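Local coordinates for protein peptide ABC transporter permease (Staphylococcus hominis, PDB 6EXS) that probably carries peptides, among them a thioalcohol-conjugated malodour precursor dipeptide, across the bacterial membrane as a POT-family transporter of the major facilitator superfamily, at residues G77-G89 / G205-E219. Residues are numbered along the deposited sequence; the frame is centred on the assembly and turned at random.
Sequences GAWIADRITGTRG and GSVGMAPTNPLSKEE. Unlike the reference sequence in segment 205-219: Ala210 (reference Lys). With OLC ((2R)-2,3-dihydroxypropyl (9Z)-octadec-9-enoate), chain D; OLC ((2R)-2,3-dihydroxypropyl (9Z)-octadec-9-enoate), chain M; OLC ((2R)-2,3-dihydroxypropyl (9Z)-octadec-9-enoate), chain C.
Arg83 and Arg88, two arginines of segment 77-89, tie segment 205-219 down largely through its backbone carbonyls, and so illustrate how a mostly irregular connection can be fixed to a helix. The Arg83 guanidinium lies with its edge on the connection: NE gives a nearly straight bond to Asn213 O (2.8 Å, 171°). In its salt bridge with the Glu219 carboxylate, whose plane is turned 71° from its own, NH1 bonds OE2, while the NH2 to OE1 bond is weak. Arg88, bent at chi2 and chi3, brings NH1 between two acceptors, Val207 O at 2.8 Å and Gly205 O at 2.9 Å; its NE and NH2 bind Tyr196 and Asn200 of helix 178-204. Backbone bonds add Asn213 N to Asp82 O (2.9 Å) and Arg88 N to Gly208 O (3.0 Å), and a water joins Gly208 O to Thr85 O and Gly89 N. Over the guanidinium faces, Leu215 CD2 sits centrally on Arg83 and Met209 SD 3.8 Å above the plane of Arg88. Apolar contacts join Leu215 to Trp79 and, CD1 to CG1 at 3.7 Å, to Ile84. Pro211 sets CB against Asp82 O and CG against Ile84 O, just ahead of the kink at Thr87-Arg88. The arrangement is that of an interhelical linker, joining helix 178-204 to helix 217-243 across helix 74-106 in this MFS-fold transporter.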
# COMPACT_ATOMS: atom_id res chain seq x y z
N GLY A 77 8.32 11.99 4.02
CA GLY A 77 9.42 11.35 3.30
C GLY A 77 9.74 11.98 1.95
O GLY A 77 10.91 12.07 1.58
N ALA A 78 8.71 12.44 1.22
CA ALA A 78 8.90 13.13 -0.06
C ALA A 78 9.36 14.57 0.19
O ALA A 78 10.18 15.07 -0.57
CB ALA A 78 7.61 13.12 -0.87
N TRP A 79 8.86 15.22 1.28
CA TRP A 79 9.22 16.57 1.73
C TRP A 79 10.70 16.60 2.14
O TRP A 79 11.41 17.52 1.71
CB TRP A 79 8.33 17.01 2.91
CG TRP A 79 8.59 18.41 3.42
CD1 TRP A 79 7.95 19.55 3.04
CD2 TRP A 79 9.54 18.80 4.43
NE1 TRP A 79 8.43 20.63 3.75
CE2 TRP A 79 9.43 20.20 4.58
CE3 TRP A 79 10.50 18.11 5.19
CZ2 TRP A 79 10.23 20.92 5.49
CZ3 TRP A 79 11.28 18.82 6.10
CH2 TRP A 79 11.15 20.21 6.23
N ILE A 80 11.15 15.61 2.95
CA ILE A 80 12.55 15.43 3.42
C ILE A 80 13.47 15.41 2.20
O ILE A 80 14.42 16.18 2.15
CB ILE A 80 12.72 14.16 4.32
CG1 ILE A 80 12.07 14.38 5.70
CG2 ILE A 80 14.21 13.75 4.45
CD1 ILE A 80 11.82 13.12 6.50
N ALA A 81 13.16 14.56 1.21
CA ALA A 81 13.91 14.46 -0.03
C ALA A 81 13.93 15.79 -0.79
O ALA A 81 14.99 16.21 -1.26
CB ALA A 81 13.31 13.39 -0.92
N ASP A 82 12.76 16.46 -0.89
CA ASP A 82 12.58 17.70 -1.63
C ASP A 82 13.25 18.90 -1.01
O ASP A 82 13.63 19.81 -1.74
CB ASP A 82 11.08 17.98 -1.84
CG ASP A 82 10.81 19.04 -2.88
OD1 ASP A 82 10.84 18.71 -4.08
OD2 ASP A 82 10.58 20.22 -2.50
N ARG A 83 13.37 18.93 0.33
CA ARG A 83 13.91 20.08 1.04
C ARG A 83 15.23 19.87 1.78
O ARG A 83 15.87 20.87 2.15
CB ARG A 83 12.84 20.65 2.00
CG ARG A 83 11.48 20.87 1.34
CD ARG A 83 10.81 22.16 1.75
NE ARG A 83 11.58 23.32 1.32
CZ ARG A 83 11.29 24.58 1.63
NH1 ARG A 83 10.24 24.85 2.39
NH2 ARG A 83 12.07 25.56 1.21
N ILE A 84 15.66 18.61 2.02
CA ILE A 84 16.86 18.33 2.82
C ILE A 84 17.92 17.46 2.14
O ILE A 84 19.04 17.92 1.97
CB ILE A 84 16.44 17.73 4.22
CG1 ILE A 84 15.53 18.70 5.02
CG2 ILE A 84 17.67 17.30 5.07
CD1 ILE A 84 14.75 18.08 6.17
N THR A 85 17.61 16.18 1.84
CA THR A 85 18.59 15.19 1.34
C THR A 85 18.70 14.97 -0.17
O THR A 85 19.73 14.50 -0.65
CB THR A 85 18.31 13.81 1.98
OG1 THR A 85 17.10 13.28 1.44
CG2 THR A 85 18.22 13.86 3.51
N GLY A 86 17.61 15.20 -0.89
CA GLY A 86 17.50 14.85 -2.29
C GLY A 86 16.82 13.50 -2.30
O GLY A 86 16.67 12.88 -1.24
N THR A 87 16.39 13.01 -3.46
CA THR A 87 15.69 11.73 -3.54
C THR A 87 16.64 10.55 -3.36
O THR A 87 16.23 9.54 -2.79
CB THR A 87 14.82 11.64 -4.80
OG1 THR A 87 15.64 11.88 -5.94
CG2 THR A 87 13.68 12.65 -4.80
N ARG A 88 17.91 10.69 -3.80
CA ARG A 88 18.92 9.62 -3.70
C ARG A 88 19.26 9.26 -2.26
O ARG A 88 19.16 8.09 -1.88
CB ARG A 88 20.18 9.93 -4.51
CG ARG A 88 19.93 10.00 -6.00
CD ARG A 88 19.98 8.66 -6.73
NE ARG A 88 21.34 8.17 -6.93
CZ ARG A 88 22.17 8.58 -7.88
NH1 ARG A 88 21.79 9.53 -8.73
NH2 ARG A 88 23.38 8.06 -7.99
N GLY A 89 19.60 10.28 -1.47
CA GLY A 89 19.92 10.14 -0.06
C GLY A 89 18.80 9.50 0.72
O GLY A 89 19.04 8.55 1.47
N GLY A 205 23.63 8.81 -12.31
CA GLY A 205 24.39 10.05 -12.34
C GLY A 205 24.01 11.08 -11.29
O GLY A 205 23.97 10.77 -10.09
N SER A 206 23.73 12.30 -11.75
CA SER A 206 23.37 13.45 -10.92
C SER A 206 21.90 13.50 -10.48
O SER A 206 21.56 14.30 -9.61
CB SER A 206 23.71 14.74 -11.66
OG SER A 206 22.99 14.82 -12.88
N VAL A 207 21.02 12.67 -11.10
CA VAL A 207 19.58 12.61 -10.83
C VAL A 207 19.28 12.38 -9.34
O VAL A 207 19.59 11.32 -8.80
CB VAL A 207 18.86 11.56 -11.73
CG1 VAL A 207 17.39 11.42 -11.35
CG2 VAL A 207 19.00 11.90 -13.20
N GLY A 208 18.70 13.40 -8.71
CA GLY A 208 18.27 13.39 -7.32
C GLY A 208 19.35 13.46 -6.27
O GLY A 208 19.13 13.05 -5.13
N MET A 209 20.53 14.01 -6.62
CA MET A 209 21.67 14.11 -5.70
C MET A 209 21.58 15.29 -4.73
O MET A 209 22.39 15.40 -3.80
CB MET A 209 23.00 14.15 -6.48
CG MET A 209 23.33 12.84 -7.18
SD MET A 209 23.89 11.53 -6.06
CE MET A 209 25.56 12.11 -5.73
N ALA A 210 20.60 16.19 -4.95
CA ALA A 210 20.41 17.41 -4.15
C ALA A 210 18.92 17.73 -4.00
O ALA A 210 18.15 17.37 -4.88
CB ALA A 210 21.15 18.58 -4.82
N PRO A 211 18.47 18.42 -2.91
CA PRO A 211 17.04 18.75 -2.82
C PRO A 211 16.63 19.86 -3.82
O PRO A 211 17.39 20.81 -4.02
CB PRO A 211 16.87 19.20 -1.36
CG PRO A 211 18.21 19.71 -0.96
CD PRO A 211 19.23 18.93 -1.75
N THR A 212 15.43 19.72 -4.44
CA THR A 212 14.87 20.67 -5.42
C THR A 212 14.62 22.03 -4.78
O THR A 212 15.04 23.06 -5.34
CB THR A 212 13.61 20.10 -6.10
OG1 THR A 212 13.91 18.84 -6.70
CG2 THR A 212 13.04 21.05 -7.17
N ASN A 213 13.96 22.05 -3.62
CA ASN A 213 13.66 23.27 -2.90
C ASN A 213 14.35 23.24 -1.53
O ASN A 213 13.66 22.97 -0.54
CB ASN A 213 12.13 23.45 -2.76
CG ASN A 213 11.40 23.45 -4.09
OD1 ASN A 213 10.90 22.42 -4.55
ND2 ASN A 213 11.34 24.60 -4.73
N PRO A 214 15.69 23.46 -1.42
CA PRO A 214 16.35 23.37 -0.10
C PRO A 214 15.90 24.45 0.88
O PRO A 214 15.39 25.50 0.48
CB PRO A 214 17.84 23.46 -0.43
CG PRO A 214 17.92 24.11 -1.73
CD PRO A 214 16.67 23.76 -2.49
N LEU A 215 16.05 24.16 2.18
CA LEU A 215 15.63 25.04 3.26
C LEU A 215 16.63 26.16 3.53
O LEU A 215 17.85 25.95 3.44
CB LEU A 215 15.40 24.25 4.56
CG LEU A 215 14.35 23.13 4.55
CD1 LEU A 215 14.57 22.21 5.70
CD2 LEU A 215 12.94 23.69 4.66
N SER A 216 16.12 27.35 3.90
CA SER A 216 16.94 28.50 4.26
C SER A 216 17.47 28.29 5.70
O SER A 216 17.08 27.31 6.34
CB SER A 216 16.14 29.79 4.15
OG SER A 216 15.07 29.85 5.08
N LYS A 217 18.35 29.18 6.20
CA LYS A 217 18.90 29.09 7.55
C LYS A 217 17.80 29.22 8.60
O LYS A 217 17.76 28.43 9.54
CB LYS A 217 20.02 30.12 7.77
CG LYS A 217 21.28 29.87 6.95
CD LYS A 217 22.30 28.99 7.68
CE LYS A 217 23.27 28.32 6.75
NZ LYS A 217 22.68 27.10 6.12
N GLU A 218 16.86 30.17 8.38
CA GLU A 218 15.72 30.41 9.27
C GLU A 218 14.63 29.33 9.13
O GLU A 218 13.92 29.08 10.11
CB GLU A 218 15.15 31.83 9.14
CG GLU A 218 14.65 32.22 7.75
CD GLU A 218 13.86 33.51 7.65
OE1 GLU A 218 13.35 33.80 6.54
OE2 GLU A 218 13.72 34.23 8.67
N GLU A 219 14.51 28.69 7.94
CA GLU A 219 13.56 27.59 7.71
C GLU A 219 14.01 26.32 8.45
O GLU A 219 13.16 25.62 8.99
CB GLU A 219 13.35 27.29 6.22
CG GLU A 219 12.22 28.12 5.61
CD GLU A 219 11.78 27.70 4.22
OE1 GLU A 219 12.65 27.51 3.34
OE2 GLU A 219 10.55 27.60 4.00
C24 OLC D . 3.72 19.24 1.19
C6 OLC D . 9.04 15.66 8.91
C5 OLC D . 7.83 16.57 8.78
C4 OLC D . 7.89 17.52 7.60
C3 OLC D . 6.73 18.49 7.50
C2 OLC D . 5.53 17.95 6.73
C21 OLC D . 4.79 18.07 3.13
C1 OLC D . 5.29 18.63 5.41
C22 OLC D . 3.53 18.70 2.59
O19 OLC D . 5.60 19.76 5.16
O25 OLC D . 2.52 19.80 0.67
O23 OLC D . 2.49 17.72 2.58
O20 OLC D . 4.66 17.80 4.55
C24 OLC M . 22.41 13.02 2.55
C5 OLC M . 24.00 5.81 7.23
C4 OLC M . 23.09 5.85 6.02
C3 OLC M . 23.24 7.11 5.18
C2 OLC M . 22.27 7.16 4.01
C21 OLC M . 21.65 10.69 3.11
C1 OLC M . 22.38 8.40 3.16
C22 OLC M . 22.73 11.73 3.28
O19 OLC M . 22.70 8.40 2.00
O25 OLC M . 22.48 12.85 1.14
O23 OLC M . 22.91 12.00 4.68
O20 OLC M . 22.03 9.50 3.85
C10 OLC C . 8.53 10.39 8.80
C9 OLC C . 7.76 10.18 9.86
C11 OLC C . 8.67 9.55 7.56
C8 OLC C . 6.81 9.03 10.09
C24 OLC C . 0.86 17.17 7.54
C12 OLC C . 9.91 9.89 6.75
C7 OLC C . 5.47 9.47 10.68
C6 OLC C . 4.29 8.69 10.12
C5 OLC C . 2.92 9.31 10.38
C4 OLC C . 2.68 10.67 9.73
C3 OLC C . 1.21 10.98 9.54
C2 OLC C . 0.89 12.47 9.43
C21 OLC C . 2.56 15.31 7.72
C1 OLC C . 1.56 13.19 8.29
C22 OLC C . 1.67 16.12 6.81
O19 OLC C . 1.91 12.68 7.26
O25 OLC C . 0.18 18.01 6.61
O23 OLC C . 2.50 16.77 5.85
O20 OLC C . 1.71 14.50 8.58
O HOH W 1 11.96 16.45 -5.16
O HOH W 2 20.25 12.82 -2.66